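Local structure of extracellular ligand-binding receptor (Desulfitobacterium hafniense, 4Q6B) at residues A[23-28]-A[272-277]; A[34-39]-A[288-293]; A[252-257]-A[349-354]; A[256-261]-A[323-328]; A[297-302]-A[309-314]. The protein probably serves as the extracellular substrate-binding component of an amino-acid ABC transporter, holding leucine in the cleft between its two lobes. All coordinates share one frame; numbering follows the deposited sequence.

Contact 1 of 5, residues A[23-28]-A[272-277]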
# COMPACT_ATOMS: atom_id res chain seq x y z
N ASP A 23 7.96 -0.77 -13.12
CA ASP A 23 9.38 -0.74 -12.75
C ASP A 23 9.50 -0.42 -11.28
O ASP A 23 10.18 0.54 -10.92
CB ASP A 23 10.11 0.38 -13.51
CG ASP A 23 9.79 0.42 -14.99
OD1 ASP A 23 9.39 1.51 -15.48
OD2 ASP A 23 9.96 -0.62 -15.67
N ASP A 24 8.88 -1.22 -10.42
CA ASP A 24 8.76 -0.82 -9.01
C ASP A 24 9.64 -1.62 -8.04
O ASP A 24 9.45 -1.54 -6.81
CB ASP A 24 7.30 -0.96 -8.62
CG ASP A 24 6.80 -2.38 -8.74
OD1 ASP A 24 7.57 -3.29 -9.20
OD2 ASP A 24 5.64 -2.61 -8.34
N LEU A 25 10.55 -2.42 -8.61
CA LEU A 25 11.46 -3.27 -7.83
C LEU A 25 10.75 -4.29 -6.94
O LEU A 25 11.33 -4.78 -5.96
CB LEU A 25 12.45 -2.42 -7.00
CG LEU A 25 13.34 -1.52 -7.84
CD1 LEU A 25 14.23 -0.58 -6.97
CD2 LEU A 25 14.21 -2.37 -8.80
N PHE A 26 9.52 -4.64 -7.28
CA PHE A 26 8.79 -5.57 -6.44
C PHE A 26 9.42 -6.96 -6.53
O PHE A 26 9.69 -7.63 -5.50
CB PHE A 26 7.33 -5.60 -6.87
CG PHE A 26 6.50 -6.50 -6.05
CD1 PHE A 26 6.29 -6.24 -4.70
CD2 PHE A 26 5.87 -7.60 -6.64
CE1 PHE A 26 5.50 -7.08 -3.96
CE2 PHE A 26 5.10 -8.47 -5.91
CZ PHE A 26 4.89 -8.20 -4.55
N ALA A 27 9.72 -7.39 -7.76
CA ALA A 27 10.36 -8.69 -7.98
C ALA A 27 11.70 -8.81 -7.27
O ALA A 27 12.01 -9.88 -6.73
CB ALA A 27 10.50 -9.00 -9.50
N GLU A 28 12.46 -7.71 -7.24
CA GLU A 28 13.75 -7.66 -6.56
C GLU A 28 13.56 -7.87 -5.04
O GLU A 28 14.32 -8.63 -4.41
CB GLU A 28 14.46 -6.33 -6.86
CG GLU A 28 15.06 -6.26 -8.27
CD GLU A 28 14.05 -6.02 -9.40
OE1 GLU A 28 14.49 -6.05 -10.57
OE2 GLU A 28 12.86 -5.76 -9.16
N GLU A 272 20.83 -2.18 3.14
CA GLU A 272 22.19 -2.49 2.71
C GLU A 272 22.24 -3.71 1.78
O GLU A 272 22.92 -3.67 0.74
CB GLU A 272 23.10 -2.74 3.91
CG GLU A 272 24.54 -3.06 3.51
CD GLU A 272 25.23 -1.94 2.73
OE1 GLU A 272 24.76 -0.77 2.80
OE2 GLU A 272 26.24 -2.23 2.05
N ALA A 273 21.54 -4.78 2.16
CA ALA A 273 21.50 -5.99 1.34
C ALA A 273 20.89 -5.68 -0.02
O ALA A 273 21.40 -6.15 -1.06
CB ALA A 273 20.70 -7.09 2.04
N PHE A 274 19.84 -4.88 -0.03
CA PHE A 274 19.13 -4.62 -1.28
C PHE A 274 20.06 -3.79 -2.19
O PHE A 274 20.27 -4.13 -3.37
CB PHE A 274 17.81 -3.91 -1.01
CG PHE A 274 16.97 -3.77 -2.23
CD1 PHE A 274 17.23 -2.74 -3.12
CD2 PHE A 274 15.98 -4.68 -2.50
CE1 PHE A 274 16.50 -2.61 -4.31
CE2 PHE A 274 15.22 -4.56 -3.67
CZ PHE A 274 15.50 -3.50 -4.57
N ARG A 275 20.62 -2.72 -1.63
CA ARG A 275 21.58 -1.92 -2.38
C ARG A 275 22.75 -2.73 -2.95
O ARG A 275 23.16 -2.51 -4.10
CB ARG A 275 22.14 -0.82 -1.48
CG ARG A 275 21.20 0.33 -1.23
CD ARG A 275 21.97 1.44 -0.51
NE ARG A 275 21.15 2.64 -0.32
CZ ARG A 275 21.12 3.66 -1.17
NH1 ARG A 275 21.86 3.64 -2.28
NH2 ARG A 275 20.35 4.72 -0.92
N ARG A 276 23.32 -3.63 -2.15
CA ARG A 276 24.43 -4.44 -2.62
C ARG A 276 24.07 -5.39 -3.75
O ARG A 276 24.85 -5.58 -4.70
CB ARG A 276 25.04 -5.23 -1.45
CG ARG A 276 26.06 -6.26 -1.89
CD ARG A 276 27.07 -6.52 -0.79
NE ARG A 276 26.71 -7.67 0.04
CZ ARG A 276 27.30 -8.86 -0.04
NH1 ARG A 276 28.28 -9.06 -0.93
NH2 ARG A 276 26.93 -9.86 0.75
N GLU A 277 22.90 -6.00 -3.65
CA GLU A 277 22.47 -6.95 -4.68
C GLU A 277 21.97 -6.26 -5.96
O GLU A 277 22.24 -6.76 -7.08
CB GLU A 277 21.39 -7.87 -4.09
CG GLU A 277 20.89 -8.94 -5.08
CD GLU A 277 21.98 -9.93 -5.50
OE1 GLU A 277 22.83 -10.32 -4.65
OE2 GLU A 277 22.00 -10.34 -6.69
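Phe274 is the residue around which this contact is built: its ring reaches from the helix of 272-277 to the beginning of helix 26-39 and meets Leu25 and Glu28 there. With CG anti to its own backbone N (chi1 -173°), the side chain is carried straight outward from its helix, so that the far end of the ring does the touching. Leu25 comes in at the ring edge, close to the ring plane, with CD1 4.0 Å from Phe274 CZ. Glu28 contributes its aliphatic base, CB lying 3.7 Å from Phe274 CE2, whereas its carboxylate bends off and leaves the apolar patch. Leu32, one turn further along helix 26-39, and Pro282 also press on Phe274, and its ring meets that of Tyr278.

Leu25 sits at the N-cap of its helix, and the chain just before it is shaped by an Asx turn in which Asp24 OD1 accepts from Phe26 N at 3.1 Å, the donor standing well above the carboxylate plane. Asp24 OD2 is bonded to Trp17 NE1, so the carboxylate is held at both oxygens, by backbone on one and an indole on the other. Helix 26-39 is the connection between the neighbouring parallel strands 10-17 and 47-54, and helix 265-278 lies against its start: a beta-alpha-beta crossover with an added outer helix, as expected for a lobe of a leucine-binding protein.

Contact 2 of 5, residues A[34-39]-A[288-293]; sequences VQEINE and AGYDAV
The phenol of Tyr290 and the carboxylate of Glu36 are the two flat groups here, their planes 44° apart. The hydroxyl end of the ring approaches the glutamate chain, Tyr290 OH lying 3.8 Å from Glu36 CG, while the carboxylate is bent aside at chi2. A water closes the gap: it donates to Glu36 OE2 at 3.2 Å and is hydrogen-bonded to Tyr290 OH at the same distance, joining acid and phenol indirectly. The ring of Phe270 also meets that of Tyr290, and Leu32 and Ala33 of helix 26-39 touch Tyr290 as well.

These groups lie along one side of a helix pair in the lobe with the five-stranded parallel sheet. The segments 34-39 and 288-293 run in roughly the same direction, their axes 30° apart and 10.3 Å from each other at closest approach, and strand 47-54 lies beneath, where Leu50 receives Val34 and Leu48 receives Ile37.

Toward the sheet the side chains that meet are apolar. Val293 is the main piece: its CG1 branch, anti to the backbone N (chi1 168°), extends across to helix 34-39 and stands 4.0 Å from Val34 CG2. The same methyl lies 3.9 Å from Val34 N, touching backbone as well as side chain. Ile37 comes up more loosely, CG1 4.4 Å from Val293 CG1, and goes on to pack against Ile294 and Ala297 further along helix 284-301.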
# COMPACT_ATOMS: atom_id res chain seq x y z
N VAL A 34 13.45 -14.43 -0.57
CA VAL A 34 13.55 -15.85 -0.83
C VAL A 34 14.99 -16.31 -0.65
O VAL A 34 15.26 -17.40 -0.08
CB VAL A 34 13.07 -16.14 -2.24
CG1 VAL A 34 13.37 -17.59 -2.59
CG2 VAL A 34 11.58 -15.87 -2.33
N GLN A 35 15.95 -15.51 -1.11
CA GLN A 35 17.38 -15.86 -1.01
C GLN A 35 17.78 -15.93 0.46
O GLN A 35 18.52 -16.82 0.90
CB GLN A 35 18.30 -14.81 -1.67
CG GLN A 35 18.16 -14.56 -3.17
CD GLN A 35 18.73 -15.66 -4.06
OE1 GLN A 35 18.64 -15.57 -5.30
NE2 GLN A 35 19.34 -16.69 -3.45
N GLU A 36 17.24 -14.99 1.24
CA GLU A 36 17.54 -14.96 2.67
C GLU A 36 16.96 -16.21 3.37
O GLU A 36 17.64 -16.83 4.18
CB GLU A 36 16.98 -13.66 3.30
CG GLU A 36 17.11 -13.57 4.82
CD GLU A 36 18.56 -13.59 5.30
OE1 GLU A 36 18.79 -14.07 6.44
OE2 GLU A 36 19.47 -13.12 4.57
N ILE A 37 15.74 -16.58 3.00
CA ILE A 37 15.05 -17.73 3.63
C ILE A 37 15.83 -19.01 3.31
O ILE A 37 16.14 -19.81 4.20
CB ILE A 37 13.62 -17.85 3.13
CG1 ILE A 37 12.74 -16.70 3.68
CG2 ILE A 37 13.03 -19.24 3.49
CD1 ILE A 37 12.74 -16.64 5.20
N ASN A 38 16.16 -19.20 2.03
CA ASN A 38 17.02 -20.35 1.66
C ASN A 38 18.43 -20.39 2.27
O ASN A 38 18.96 -21.47 2.64
CB ASN A 38 17.03 -20.48 0.14
CG ASN A 38 15.63 -20.90 -0.41
OD1 ASN A 38 14.85 -21.55 0.32
ND2 ASN A 38 15.30 -20.51 -1.65
N GLU A 39 19.06 -19.23 2.43
CA GLU A 39 20.37 -19.19 3.05
C GLU A 39 20.28 -19.65 4.51
O GLU A 39 21.23 -20.23 5.07
CB GLU A 39 20.95 -17.77 2.93
CG GLU A 39 21.71 -17.52 1.61
CD GLU A 39 21.90 -16.02 1.27
OE1 GLU A 39 21.67 -15.15 2.15
OE2 GLU A 39 22.27 -15.72 0.11
N ALA A 288 7.64 -4.01 1.12
CA ALA A 288 6.39 -4.74 1.41
C ALA A 288 6.45 -6.19 0.89
O ALA A 288 6.02 -7.12 1.57
CB ALA A 288 5.20 -3.98 0.82
N GLY A 289 6.99 -6.37 -0.32
CA GLY A 289 7.21 -7.72 -0.85
C GLY A 289 8.16 -8.54 0.00
O GLY A 289 7.93 -9.74 0.26
N TYR A 290 9.26 -7.93 0.43
CA TYR A 290 10.24 -8.59 1.26
C TYR A 290 9.58 -9.02 2.59
O TYR A 290 9.67 -10.21 2.99
CB TYR A 290 11.46 -7.66 1.47
CG TYR A 290 12.58 -8.29 2.28
CD1 TYR A 290 12.57 -8.27 3.68
CD2 TYR A 290 13.66 -8.90 1.66
CE1 TYR A 290 13.62 -8.82 4.43
CE2 TYR A 290 14.69 -9.48 2.37
CZ TYR A 290 14.67 -9.44 3.77
OH TYR A 290 15.71 -10.01 4.47
N ASP A 291 8.89 -8.10 3.25
CA ASP A 291 8.27 -8.47 4.52
C ASP A 291 7.19 -9.55 4.30
O ASP A 291 7.02 -10.44 5.20
CB ASP A 291 7.64 -7.27 5.24
CG ASP A 291 8.64 -6.52 6.13
OD1 ASP A 291 9.83 -6.93 6.27
OD2 ASP A 291 8.23 -5.48 6.69
N ALA A 292 6.53 -9.55 3.15
CA ALA A 292 5.46 -10.54 2.97
C ALA A 292 6.06 -11.94 2.89
O ALA A 292 5.50 -12.88 3.40
CB ALA A 292 4.66 -10.25 1.68
N VAL A 293 7.15 -12.08 2.15
CA VAL A 293 7.83 -13.37 2.01
C VAL A 293 8.37 -13.81 3.36
O VAL A 293 8.18 -14.97 3.75
CB VAL A 293 8.98 -13.32 0.96
CG1 VAL A 293 9.88 -14.59 1.05
CG2 VAL A 293 8.44 -13.15 -0.44
O HOH W 1 18.60 -10.41 3.08

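Contact 3 of 5, residues A[252-257]-A[349-354]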
# COMPACT_ATOMS: atom_id res chain seq x y z
N LEU A 252 5.15 18.43 -1.82
CA LEU A 252 4.09 17.41 -1.71
C LEU A 252 4.26 16.47 -0.52
O LEU A 252 5.33 15.89 -0.32
CB LEU A 252 4.01 16.60 -3.00
CG LEU A 252 2.97 15.46 -3.04
CD1 LEU A 252 1.56 16.00 -3.14
CD2 LEU A 252 3.26 14.50 -4.22
N LEU A 253 3.20 16.32 0.29
CA LEU A 253 3.23 15.38 1.39
C LEU A 253 2.48 14.12 0.99
O LEU A 253 1.34 14.20 0.51
CB LEU A 253 2.59 16.00 2.65
CG LEU A 253 2.59 15.09 3.89
CD1 LEU A 253 4.02 14.91 4.45
CD2 LEU A 253 1.66 15.70 4.98
N VAL A 254 3.11 12.96 1.21
CA VAL A 254 2.55 11.68 0.82
C VAL A 254 2.41 10.75 2.02
O VAL A 254 3.34 10.55 2.76
CB VAL A 254 3.44 11.02 -0.24
CG1 VAL A 254 2.96 9.62 -0.56
CG2 VAL A 254 3.48 11.89 -1.50
N GLY A 255 1.23 10.18 2.19
CA GLY A 255 1.01 9.22 3.24
C GLY A 255 1.24 7.85 2.64
O GLY A 255 0.57 7.44 1.72
N SER A 256 2.19 7.13 3.20
CA SER A 256 2.68 5.91 2.59
C SER A 256 3.21 5.02 3.68
O SER A 256 2.75 5.08 4.78
CB SER A 256 3.76 6.20 1.56
OG SER A 256 4.02 5.05 0.79
N PHE A 257 4.12 4.13 3.30
CA PHE A 257 4.76 3.21 4.22
C PHE A 257 6.20 2.91 3.77
O PHE A 257 6.57 3.18 2.65
CB PHE A 257 3.94 1.93 4.33
CG PHE A 257 3.69 1.27 3.02
CD1 PHE A 257 2.52 1.49 2.34
CD2 PHE A 257 4.64 0.46 2.45
CE1 PHE A 257 2.30 0.91 1.11
CE2 PHE A 257 4.43 -0.12 1.23
CZ PHE A 257 3.26 0.10 0.56
N GLY A 349 13.25 16.65 -5.36
CA GLY A 349 13.10 15.39 -6.06
C GLY A 349 13.27 14.17 -5.18
O GLY A 349 13.22 13.03 -5.66
N ARG A 350 13.46 14.39 -3.89
CA ARG A 350 13.64 13.27 -2.97
C ARG A 350 12.63 13.37 -1.83
O ARG A 350 12.32 14.48 -1.40
CB ARG A 350 15.07 13.26 -2.42
CG ARG A 350 16.17 13.31 -3.51
CD ARG A 350 17.60 13.24 -2.95
NE ARG A 350 18.63 13.51 -3.96
CZ ARG A 350 18.93 14.72 -4.42
NH1 ARG A 350 18.26 15.77 -3.96
NH2 ARG A 350 19.89 14.90 -5.33
N PHE A 351 12.16 12.23 -1.33
CA PHE A 351 11.34 12.21 -0.13
C PHE A 351 12.24 12.40 1.10
O PHE A 351 13.29 11.75 1.23
CB PHE A 351 10.57 10.90 0.01
CG PHE A 351 9.31 10.83 -0.82
CD1 PHE A 351 8.47 11.92 -0.93
CD2 PHE A 351 8.95 9.63 -1.46
CE1 PHE A 351 7.30 11.86 -1.69
CE2 PHE A 351 7.78 9.56 -2.22
CZ PHE A 351 6.96 10.67 -2.34
N GLU A 352 11.85 13.33 1.98
CA GLU A 352 12.36 13.34 3.34
C GLU A 352 11.34 12.66 4.26
O GLU A 352 10.13 12.60 3.96
CB GLU A 352 12.68 14.74 3.81
CG GLU A 352 11.52 15.54 4.37
CD GLU A 352 11.99 16.87 5.00
OE1 GLU A 352 11.83 17.94 4.35
OE2 GLU A 352 12.51 16.84 6.14
N TYR A 353 11.81 12.13 5.37
CA TYR A 353 10.94 11.25 6.14
C TYR A 353 10.59 11.87 7.47
O TYR A 353 11.47 12.13 8.29
CB TYR A 353 11.60 9.86 6.33
CG TYR A 353 11.84 9.21 5.02
CD1 TYR A 353 10.81 8.55 4.37
CD2 TYR A 353 13.06 9.33 4.37
CE1 TYR A 353 11.00 7.98 3.15
CE2 TYR A 353 13.27 8.74 3.13
CZ TYR A 353 12.23 8.11 2.52
OH TYR A 353 12.40 7.53 1.29
N LEU A 354 9.30 12.13 7.67
CA LEU A 354 8.86 12.80 8.88
C LEU A 354 8.69 11.83 10.06
O LEU A 354 9.25 12.06 11.14
CB LEU A 354 7.57 13.58 8.63
CG LEU A 354 7.58 14.44 7.36
CD1 LEU A 354 6.29 15.21 7.25
CD2 LEU A 354 8.75 15.40 7.34
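Leu253 and Val254 face Leu354 and Phe351 across an intervening strand: 253-257 and 350-353 both pair antiparallel with 341-347 in the mixed sheet, so they run parallel to each other at one remove, with Leu253 CA and Phe351 CA 8.8 Å apart. The middle strand supplies the backbone bonding, Leu252 with Met346 and Val254 with Lys344, and the two outer strands meet through side chains that reach over it.

Neighbouring residues of a strand point to opposite faces, and the contact accordingly has two halves. On one face Val254 directs its CG2 branch at the far end of the Phe351 ring, 3.8 Å from Phe351 CZ, the two side chains at about a right angle. With CG anti to the carbonyl carbon (chi1 -80°), the ring end of Phe351 comes nearer to Val254 than the start of the side chain; Lys344 and Met346 of the middle strand lie alongside it.

On the other face the branch ends of two leucines meet, Leu253 CD1 and Leu354 CD1 being 3.6 Å apart. Leu253 starts away from its partner and only its far methyl comes back to it. Helix 126-139 packs on Leu253 through Leu133, Tyr136 and Leu137, and Tyr136 also reaches Leu354, which remains exposed.

Chemically this is dispersion and partial hydrophobic burial, without directional bonds between the outer strands. Their alignment is therefore probably set by the strand between them.

Contact 4 of 5, residues A[256-261]-A[323-328]; sequences SFFNPQ and GVMGMH
Phe257 and Phe258, consecutive in the chain, offer their rings to the turn of 323-328 in different ways. Phe257 is met by the end of Met325, a selenomethionine: its methyl CE lies 3.6 Å from Phe257 CD2, oblique to the ring. The chain of Met325 runs extended to the selenium and then bends (chi3 52°), which brings the methyl against the aromatic carbons. The selenium itself stands 5.3 Å from the ring centroid and 51° off the ring normal, a Met-aromatic contact of slanted geometry.

Phe258 instead presents an edge. Val324 O lies in its ring plane, 4.0 Å from Phe258 CE1, while Pro260 N covers one face over the ring centre. Val324 CG2 adds a looser apolar touch. Behind the side chains two waters tie the backbones together: one accepts from Phe258 N and donates to Met325 O, both at 2.8 Å, and the other accepts from Asn259 N and donates to Val324 O. Peptide groups just past Phe257 are thus linked to the turn through solvent molecules. Beyond them Asn259 OD1 accepts from Gln261 N in an Asx turn.

Asp291 of helix 284-301 holds the turn, accepting from the backbone N of Val324 and Met325 and from His328 NE2. The hairpin has a two-residue turn, Val324-Met325, closed by Gly323 N to Gly326 O at 2.9 Å. It docks where the chain leaves strand 253-257 of one lobe for helix 265-278 of the other, an interlobe crossing characteristic of the leucine-binding protein fold, with the side chain of Phe257 about 7 Å from the bound leucine.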
# COMPACT_ATOMS: atom_id res chain seq x y z
N SER A 256 2.19 7.13 3.20
CA SER A 256 2.68 5.91 2.59
C SER A 256 3.21 5.02 3.68
O SER A 256 2.75 5.08 4.78
CB SER A 256 3.76 6.20 1.56
OG SER A 256 4.02 5.05 0.79
N PHE A 257 4.12 4.13 3.30
CA PHE A 257 4.76 3.21 4.22
C PHE A 257 6.20 2.91 3.77
O PHE A 257 6.57 3.18 2.65
CB PHE A 257 3.94 1.93 4.33
CG PHE A 257 3.69 1.27 3.02
CD1 PHE A 257 2.52 1.49 2.34
CD2 PHE A 257 4.64 0.46 2.45
CE1 PHE A 257 2.30 0.91 1.11
CE2 PHE A 257 4.43 -0.12 1.23
CZ PHE A 257 3.26 0.10 0.56
N PHE A 258 6.99 2.39 4.70
CA PHE A 258 8.41 2.10 4.52
C PHE A 258 9.28 3.34 4.67
O PHE A 258 9.21 4.25 3.87
CB PHE A 258 8.77 1.34 3.24
CG PHE A 258 10.23 1.00 3.15
CD1 PHE A 258 10.85 0.27 4.15
CD2 PHE A 258 11.00 1.45 2.09
CE1 PHE A 258 12.19 -0.02 4.09
CE2 PHE A 258 12.33 1.15 2.02
CZ PHE A 258 12.93 0.42 3.02
N ASN A 259 10.10 3.34 5.70
CA ASN A 259 11.08 4.43 5.89
C ASN A 259 12.47 3.81 5.83
O ASN A 259 12.87 3.10 6.75
CB ASN A 259 10.85 5.06 7.25
CG ASN A 259 11.83 6.19 7.53
OD1 ASN A 259 12.78 6.42 6.75
ND2 ASN A 259 11.61 6.91 8.62
N PRO A 260 13.22 4.07 4.75
CA PRO A 260 14.54 3.46 4.62
C PRO A 260 15.57 4.09 5.55
O PRO A 260 16.70 3.59 5.61
CB PRO A 260 14.92 3.73 3.17
CG PRO A 260 14.11 4.94 2.77
CD PRO A 260 12.86 4.92 3.59
N GLN A 261 15.20 5.19 6.19
CA GLN A 261 16.05 5.86 7.18
C GLN A 261 15.65 5.49 8.61
O GLN A 261 16.16 6.10 9.56
CB GLN A 261 16.04 7.39 7.01
CG GLN A 261 16.55 7.83 5.66
CD GLN A 261 16.60 9.35 5.47
OE1 GLN A 261 16.11 10.13 6.32
NE2 GLN A 261 17.17 9.77 4.37
N GLY A 323 9.41 -6.37 11.12
CA GLY A 323 9.83 -6.48 9.73
C GLY A 323 10.64 -5.25 9.34
O GLY A 323 10.88 -4.38 10.17
N VAL A 324 10.99 -5.15 8.06
CA VAL A 324 11.76 -3.99 7.61
C VAL A 324 10.91 -2.74 7.56
O VAL A 324 11.42 -1.62 7.63
CB VAL A 324 12.41 -4.24 6.23
CG1 VAL A 324 13.16 -5.58 6.25
CG2 VAL A 324 11.37 -4.18 5.09
N MSE A 325 9.59 -2.93 7.46
CA MSE A 325 8.68 -1.78 7.41
C MSE A 325 8.39 -1.22 8.81
O MSE A 325 7.86 -0.11 8.94
CB MSE A 325 7.37 -2.22 6.78
CG MSE A 325 7.52 -2.50 5.31
SE MSE A 325 5.80 -3.16 4.63
CE MSE A 325 4.62 -1.72 5.31
N GLY A 326 8.70 -1.99 9.84
CA GLY A 326 8.24 -1.67 11.19
C GLY A 326 7.51 -2.87 11.83
O GLY A 326 7.70 -4.04 11.43
N MSE A 327 6.66 -2.60 12.81
CA MSE A 327 5.98 -3.70 13.46
C MSE A 327 4.66 -4.02 12.80
O MSE A 327 3.81 -3.14 12.62
CB MSE A 327 5.80 -3.47 14.95
CG MSE A 327 5.19 -4.68 15.60
SE MSE A 327 3.27 -4.45 15.79
CE MSE A 327 3.36 -3.77 17.59
N HIS A 328 4.52 -5.29 12.43
CA HIS A 328 3.31 -5.81 11.78
C HIS A 328 2.44 -6.51 12.81
O HIS A 328 2.95 -7.12 13.73
CB HIS A 328 3.70 -6.84 10.71
CG HIS A 328 4.37 -6.25 9.49
ND1 HIS A 328 3.67 -5.73 8.42
CD2 HIS A 328 5.68 -6.11 9.17
CE1 HIS A 328 4.52 -5.30 7.50
NE2 HIS A 328 5.75 -5.52 7.93
O HOH W 2 6.23 1.10 7.03
O HOH W 3 10.97 1.12 7.61

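Contact 5 of 5, residues A[297-302]-A[309-314]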
# COMPACT_ATOMS: atom_id res chain seq x y z
N ALA A 297 6.99 -17.08 5.38
CA ALA A 297 7.90 -18.19 5.64
C ALA A 297 7.93 -18.52 7.12
O ALA A 297 7.97 -19.70 7.50
CB ALA A 297 9.33 -17.88 5.08
N GLU A 298 7.90 -17.48 7.96
CA GLU A 298 7.89 -17.71 9.40
C GLU A 298 6.62 -18.47 9.78
O GLU A 298 6.70 -19.45 10.51
CB GLU A 298 8.01 -16.38 10.16
CG GLU A 298 8.27 -16.51 11.63
CD GLU A 298 9.07 -15.34 12.16
OE1 GLU A 298 10.04 -14.91 11.48
OE2 GLU A 298 8.72 -14.83 13.25
N ALA A 299 5.46 -18.05 9.25
CA ALA A 299 4.21 -18.78 9.60
C ALA A 299 4.24 -20.20 9.06
O ALA A 299 3.78 -21.16 9.73
CB ALA A 299 3.00 -18.04 9.09
N LEU A 300 4.78 -20.35 7.85
CA LEU A 300 4.80 -21.70 7.23
C LEU A 300 5.69 -22.66 7.96
O LEU A 300 5.36 -23.85 8.02
CB LEU A 300 5.26 -21.60 5.76
CG LEU A 300 4.22 -21.12 4.77
CD1 LEU A 300 4.90 -20.58 3.51
CD2 LEU A 300 3.22 -22.23 4.37
N GLU A 301 6.82 -22.20 8.50
CA GLU A 301 7.72 -23.04 9.31
C GLU A 301 6.93 -23.80 10.41
O GLU A 301 7.23 -24.93 10.75
CB GLU A 301 8.81 -22.15 9.96
CG GLU A 301 9.89 -22.93 10.72
CD GLU A 301 10.70 -23.85 9.79
OE1 GLU A 301 11.14 -24.94 10.23
OE2 GLU A 301 10.88 -23.49 8.61
N LYS A 302 5.90 -23.15 10.94
CA LYS A 302 5.23 -23.66 12.11
C LYS A 302 3.95 -24.38 11.75
O LYS A 302 3.20 -24.80 12.63
CB LYS A 302 4.89 -22.50 13.04
CG LYS A 302 6.08 -21.61 13.41
CD LYS A 302 5.78 -20.81 14.68
CE LYS A 302 6.62 -19.53 14.75
NZ LYS A 302 6.34 -18.67 15.94
N ALA A 309 -5.18 -24.38 4.53
CA ALA A 309 -6.24 -23.60 5.17
C ALA A 309 -5.93 -23.33 6.64
O ALA A 309 -6.65 -22.57 7.30
CB ALA A 309 -7.61 -24.30 5.03
N THR A 310 -4.89 -23.98 7.18
CA THR A 310 -4.45 -23.70 8.56
C THR A 310 -3.46 -22.53 8.67
O THR A 310 -3.12 -22.13 9.76
CB THR A 310 -3.77 -24.93 9.19
OG1 THR A 310 -2.54 -25.20 8.50
CG2 THR A 310 -4.67 -26.16 9.06
N LEU A 311 -3.03 -21.95 7.56
CA LEU A 311 -1.97 -20.95 7.61
C LEU A 311 -2.47 -19.59 8.12
O LEU A 311 -1.76 -18.93 8.89
CB LEU A 311 -1.31 -20.79 6.24
CG LEU A 311 -0.07 -19.90 6.29
CD1 LEU A 311 1.06 -20.57 7.13
CD2 LEU A 311 0.34 -19.61 4.83
N ALA A 312 -3.71 -19.22 7.76
CA ALA A 312 -4.28 -17.92 8.19
C ALA A 312 -4.25 -17.75 9.70
O ALA A 312 -3.84 -16.69 10.21
CB ALA A 312 -5.73 -17.78 7.67
N GLN A 313 -4.68 -18.77 10.44
CA GLN A 313 -4.61 -18.71 11.89
C GLN A 313 -3.17 -18.60 12.35
O GLN A 313 -2.89 -17.94 13.32
CB GLN A 313 -5.36 -19.86 12.58
CG GLN A 313 -5.61 -19.66 14.08
CD GLN A 313 -6.35 -18.37 14.42
OE1 GLN A 313 -7.41 -18.10 13.89
NE2 GLN A 313 -5.78 -17.57 15.30
N GLY A 314 -2.26 -19.26 11.65
CA GLY A 314 -0.85 -19.16 12.02
C GLY A 314 -0.33 -17.74 11.84
O GLY A 314 0.48 -17.29 12.65
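Ala299 and Leu300, near the end of helix 284-301, pack on Leu311 and Gly314 of the next helix, 311-317, forming a pair of consecutive helices joined by a short loop beside the five-stranded parallel sheet. Strand 75-79 lies close by, Gln76 touching Leu300 and Ala77 touching Leu311.

The apolar interactions centre on Leu311. Its CG is anti to its backbone N (chi1 -172°), which drives the branch end between the two residues opposite. CD1 rests 3.7 Å from Ala299 CB and also lies 3.9 Å from Leu300 CD2, so one methyl is shared by two side chains. Within the two segments the second methyl, CD2, meets Leu300, and the two leucines run at a slant to each other. Val43 and Leu305, both in loops, also pack on Leu300.

A second kind of interaction comes from small residues. Ala299 and Gly314 bring their backbones together, their CA atoms 5.6 Å apart, and a glycine there leaves Ala299 CB facing main chain at 4.3 Å from Gly314 C.

Polar bonds lie at the ends of the helices. Leu300 O is taken by Ser303 OG, with a weak bond from Gln44 NE2 besides; Glu301 OE2 accepts from Gln44 N; and Thr310 OG1 is bonded to His307 O just ahead of the second helix. Past Ala299 the backbone makes an i to i+3 bond, Lys302 N reaching Ala299 O at 3.1 Å.

Overall arrangement
The five contacts divide by depth. Contacts 4 and 5 are buried; contacts 1, 2 and 3 are only partly so. Helix 26-39 serves contacts 1 and 2, where Phe26 packs on Gly289, while helix 284-301 serves contacts 2 and 5, with Ile37 on Ala297 between them. Strand 253-257 belongs to contacts 3 and 4, which share Ser256 and Phe257 and also touch where Tyr353 meets Asn259 and Pro260. Chemistry follows position: helix and sheet contacts 1, 3 and 5 rely on hydrocarbon, contact 2 adds one water bridge between Glu36 and Tyr290, and contact 4, at the crossing between lobes, is bridged by two waters. Asp291 links contacts 2 and 4.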